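Local coordinates for methionine-binding protein (PDB 3TQW) that binds methionine as the periplasmic substrate-binding protein of an ABC transporter, at the methionine site. Coordinates in Å, arbitrary orientation; residue numbers count along the deposited sequence, not the author numbering.

The methionine site. Residues 14, 41, 58-60, 63, 84, 113, 116, 172, 174, 199. With MET (methionine), chain B.
Methionine is almost wholly enclosed in the ligand pocket of this NlpA-family binding protein, its charged head and thioether tail held by different sets of side chains. Two tyrosine rings, turned steeply against each other, form a corner around the terminal methyl. Tyr41 presents its face centrally, with methionine CE 3.5 Å from the ring centroid. Tyr63, its CG anti to the backbone N (chi1 -171°), covers the same methyl with a second face, offset toward the rim. Both contacts are CH-pi, and Phe58 CE2 adds an apolar contact with the methyl.

The His60 imidazole lies flat against the sulfur, with NE2 3.4 Å from methionine SD. Its rotation is fixed at both nitrogens: ND1 accepts the backbone N-H of Tyr63, while NE2 donates almost straight to Asn113 OD1 (169° at H), approaching from above that carbonyl plane.

At the head, the extended Arg116 chain brings NH1 to methionine OXT, a carboxylate oxygen, in a 2.8 Å salt bridge, tilted from the guanidinium plane. Its NH2 and the backbone N of Tyr84 share water 1, which also meets ligand O. Glu14, extended beyond CG, points OE2 at the methionine amino N, 2.8 Å away, a hydrogen bond probably strengthened by opposite charges. Waters 2 and 3 also bind this nitrogen. As modelled, Asn172 OD1 opposes OXT, acceptor to acceptor. Asn199 OD1 faces carboxylate O and its ND2 faces the presumably charged amino N, so both pairs are mismatched as modelled, and both amides may be better fitted flipped. Behind the head, Tyr41 OH donates to an in-plane lone pair of Asn174 OD1 at 2.5 Å.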
loop_
_atom_site.group_PDB
_atom_site.type_symbol
_atom_site.label_atom_id
_atom_site.label_comp_id
_atom_site.label_asym_id
_atom_site.label_seq_id
_atom_site.Cartn_x
_atom_site.Cartn_y
_atom_site.Cartn_z
ATOM N N GLU A 14 9.914 -0.566 -1.163
ATOM C CA GLU A 14 9.449 -1.575 -2.118
ATOM C C GLU A 14 10.351 -1.669 -3.347
ATOM O O GLU A 14 10.452 -2.720 -3.980
ATOM C CB GLU A 14 7.993 -1.330 -2.517
ATOM C CG GLU A 14 7.034 -1.471 -1.338
ATOM C CD GLU A 14 5.609 -1.106 -1.687
ATOM O OE1 GLU A 14 5.310 -0.919 -2.886
ATOM O OE2 GLU A 14 4.789 -1.007 -0.754
ATOM N N TYR A 41 1.371 7.121 -6.444
ATOM C CA TYR A 41 0.531 5.946 -6.654
ATOM C C TYR A 41 -0.228 6.017 -7.982
ATOM O O TYR A 41 -0.490 4.990 -8.614
ATOM C CB TYR A 41 -0.522 5.850 -5.546
ATOM C CG TYR A 41 -0.074 5.301 -4.203
ATOM C CD1 TYR A 41 1.141 4.646 -4.043
ATOM C CD2 TYR A 41 -0.905 5.413 -3.095
ATOM C CE1 TYR A 41 1.521 4.129 -2.796
ATOM C CE2 TYR A 41 -0.542 4.906 -1.862
ATOM C CZ TYR A 41 0.661 4.266 -1.713
ATOM O OH TYR A 41 0.989 3.773 -0.469
ATOM N N PHE A 58 3.122 -2.235 -6.998
ATOM C CA PHE A 58 2.999 -1.122 -6.063
ATOM C C PHE A 58 1.640 -1.015 -5.380
ATOM O O PHE A 58 1.483 -0.231 -4.441
ATOM C CB PHE A 58 3.281 0.199 -6.784
ATOM C CG PHE A 58 2.100 0.734 -7.543
ATOM C CD1 PHE A 58 1.766 0.215 -8.786
ATOM C CD2 PHE A 58 1.320 1.754 -7.016
ATOM C CE1 PHE A 58 0.666 0.699 -9.486
ATOM C CE2 PHE A 58 0.222 2.242 -7.712
ATOM C CZ PHE A 58 -0.102 1.715 -8.947
ATOM N N GLN A 59 0.657 -1.779 -5.847
ATOM C CA GLN A 59 -0.728 -1.550 -5.443
ATOM C C GLN A 59 -1.447 -2.813 -4.987
ATOM O O GLN A 59 -1.028 -3.935 -5.302
ATOM C CB GLN A 59 -1.510 -0.946 -6.616
ATOM C CG GLN A 59 -1.972 -1.994 -7.617
ATOM C CD GLN A 59 -2.283 -1.409 -8.974
ATOM O OE1 GLN A 59 -3.118 -0.516 -9.104
ATOM N NE2 GLN A 59 -1.610 -1.914 -10.000
ATOM N N HIS A 60 -2.549 -2.623 -4.264
ATOM C CA HIS A 60 -3.473 -3.721 -3.980
ATOM C C HIS A 60 -4.642 -3.737 -4.970
ATOM O O HIS A 60 -4.818 -2.802 -5.757
ATOM C CB HIS A 60 -3.969 -3.682 -2.526
ATOM C CG HIS A 60 -4.409 -2.327 -2.057
ATOM N ND1 HIS A 60 -5.466 -1.646 -2.625
ATOM C CD2 HIS A 60 -3.955 -1.542 -1.051
ATOM C CE1 HIS A 60 -5.635 -0.495 -1.999
ATOM N NE2 HIS A 60 -4.729 -0.404 -1.040
ATOM N N TYR A 63 -7.230 -0.776 -5.018
ATOM C CA TYR A 63 -6.678 0.384 -5.704
ATOM C C TYR A 63 -6.739 0.203 -7.225
ATOM O O TYR A 63 -7.117 1.116 -7.957
ATOM C CB TYR A 63 -5.240 0.660 -5.258
ATOM C CG TYR A 63 -4.720 1.980 -5.777
ATOM C CD1 TYR A 63 -4.173 2.078 -7.053
ATOM C CD2 TYR A 63 -4.796 3.133 -5.003
ATOM C CE1 TYR A 63 -3.700 3.297 -7.543
ATOM C CE2 TYR A 63 -4.321 4.354 -5.478
ATOM C CZ TYR A 63 -3.783 4.427 -6.749
ATOM O OH TYR A 63 -3.319 5.634 -7.230
ATOM N N TYR A 84 0.823 -5.527 3.440
ATOM C CA TYR A 84 1.537 -4.626 4.337
ATOM C C TYR A 84 0.537 -3.981 5.291
ATOM O O TYR A 84 0.040 -2.888 5.020
ATOM C CB TYR A 84 2.263 -3.530 3.546
ATOM C CG TYR A 84 3.260 -4.028 2.519
ATOM C CD1 TYR A 84 4.552 -4.393 2.894
ATOM C CD2 TYR A 84 2.920 -4.105 1.170
ATOM C CE1 TYR A 84 5.476 -4.838 1.955
ATOM C CE2 TYR A 84 3.840 -4.553 0.223
ATOM C CZ TYR A 84 5.115 -4.917 0.624
ATOM O OH TYR A 84 6.032 -5.359 -0.308
ATOM N N ASN A 113 -7.753 3.584 -0.451
ATOM C CA ASN A 113 -6.998 3.682 0.793
ATOM C C ASN A 113 -7.692 4.541 1.844
ATOM O O ASN A 113 -7.444 4.384 3.042
ATOM C CB ASN A 113 -5.558 4.126 0.546
ATOM C CG ASN A 113 -4.737 3.043 -0.134
ATOM O OD1 ASN A 113 -4.394 2.030 0.483
ATOM N ND2 ASN A 113 -4.425 3.246 -1.411
ATOM N N ARG A 116 -10.078 2.170 3.303
ATOM C CA ARG A 116 -9.253 1.278 4.102
ATOM C C ARG A 116 -8.941 1.879 5.464
ATOM O O ARG A 116 -9.032 1.198 6.482
ATOM C CB ARG A 116 -7.947 0.973 3.360
ATOM C CG ARG A 116 -6.925 0.166 4.170
ATOM C CD ARG A 116 -5.649 -0.011 3.363
ATOM N NE ARG A 116 -4.753 -1.020 3.924
ATOM C CZ ARG A 116 -3.588 -1.355 3.381
ATOM N NH1 ARG A 116 -3.191 -0.754 2.270
ATOM N NH2 ARG A 116 -2.819 -2.285 3.943
ATOM N N ASN A 172 0.213 4.428 4.838
ATOM C CA ASN A 172 0.660 3.225 4.134
ATOM C C ASN A 172 2.096 2.923 4.525
ATOM O O ASN A 172 2.923 3.824 4.626
ATOM C CB ASN A 172 0.587 3.396 2.616
ATOM C CG ASN A 172 -0.825 3.644 2.116
ATOM O OD1 ASN A 172 -1.521 2.717 1.702
ATOM N ND2 ASN A 172 -1.244 4.900 2.130
ATOM N N ASN A 174 4.660 1.739 2.950
ATOM C CA ASN A 174 5.735 2.192 2.066
ATOM C C ASN A 174 6.117 3.650 2.332
ATOM O O ASN A 174 7.239 4.060 2.043
ATOM C CB ASN A 174 5.404 1.963 0.581
ATOM C CG ASN A 174 4.326 2.895 0.068
ATOM O OD1 ASN A 174 3.151 2.737 0.394
ATOM N ND2 ASN A 174 4.718 3.870 -0.744
ATOM N N ASN A 199 -0.583 -6.739 -1.974
ATOM C CA ASN A 199 -0.133 -6.081 -3.192
ATOM C C ASN A 199 0.034 -7.089 -4.320
ATOM O O ASN A 199 0.143 -8.298 -4.081
ATOM C CB ASN A 199 1.148 -5.288 -2.948
ATOM C CG ASN A 199 0.898 -4.014 -2.147
ATOM O OD1 ASN A 199 -0.052 -3.932 -1.364
ATOM N ND2 ASN A 199 1.743 -3.017 -2.345
HETATM N N MET B . 1.993 -0.537 -0.825
HETATM C CA MET B . 0.739 0.157 -0.504
HETATM C C MET B . 0.026 -0.583 0.624
HETATM O O MET B . 0.047 -1.812 0.659
HETATM C CB MET B . -0.155 0.226 -1.750
HETATM C CG MET B . -1.481 0.973 -1.578
HETATM S SD MET B . -2.454 0.993 -3.106
HETATM C CE MET B . -1.388 2.006 -4.129
HETATM O OXT MET B . -0.577 0.012 1.521
HETATM O O HOH W 1 -1.008 -3.872 2.116
HETATM O O HOH W 2 3.340 0.910 -2.898
HETATM O O HOH W 3 2.834 -0.326 1.966
#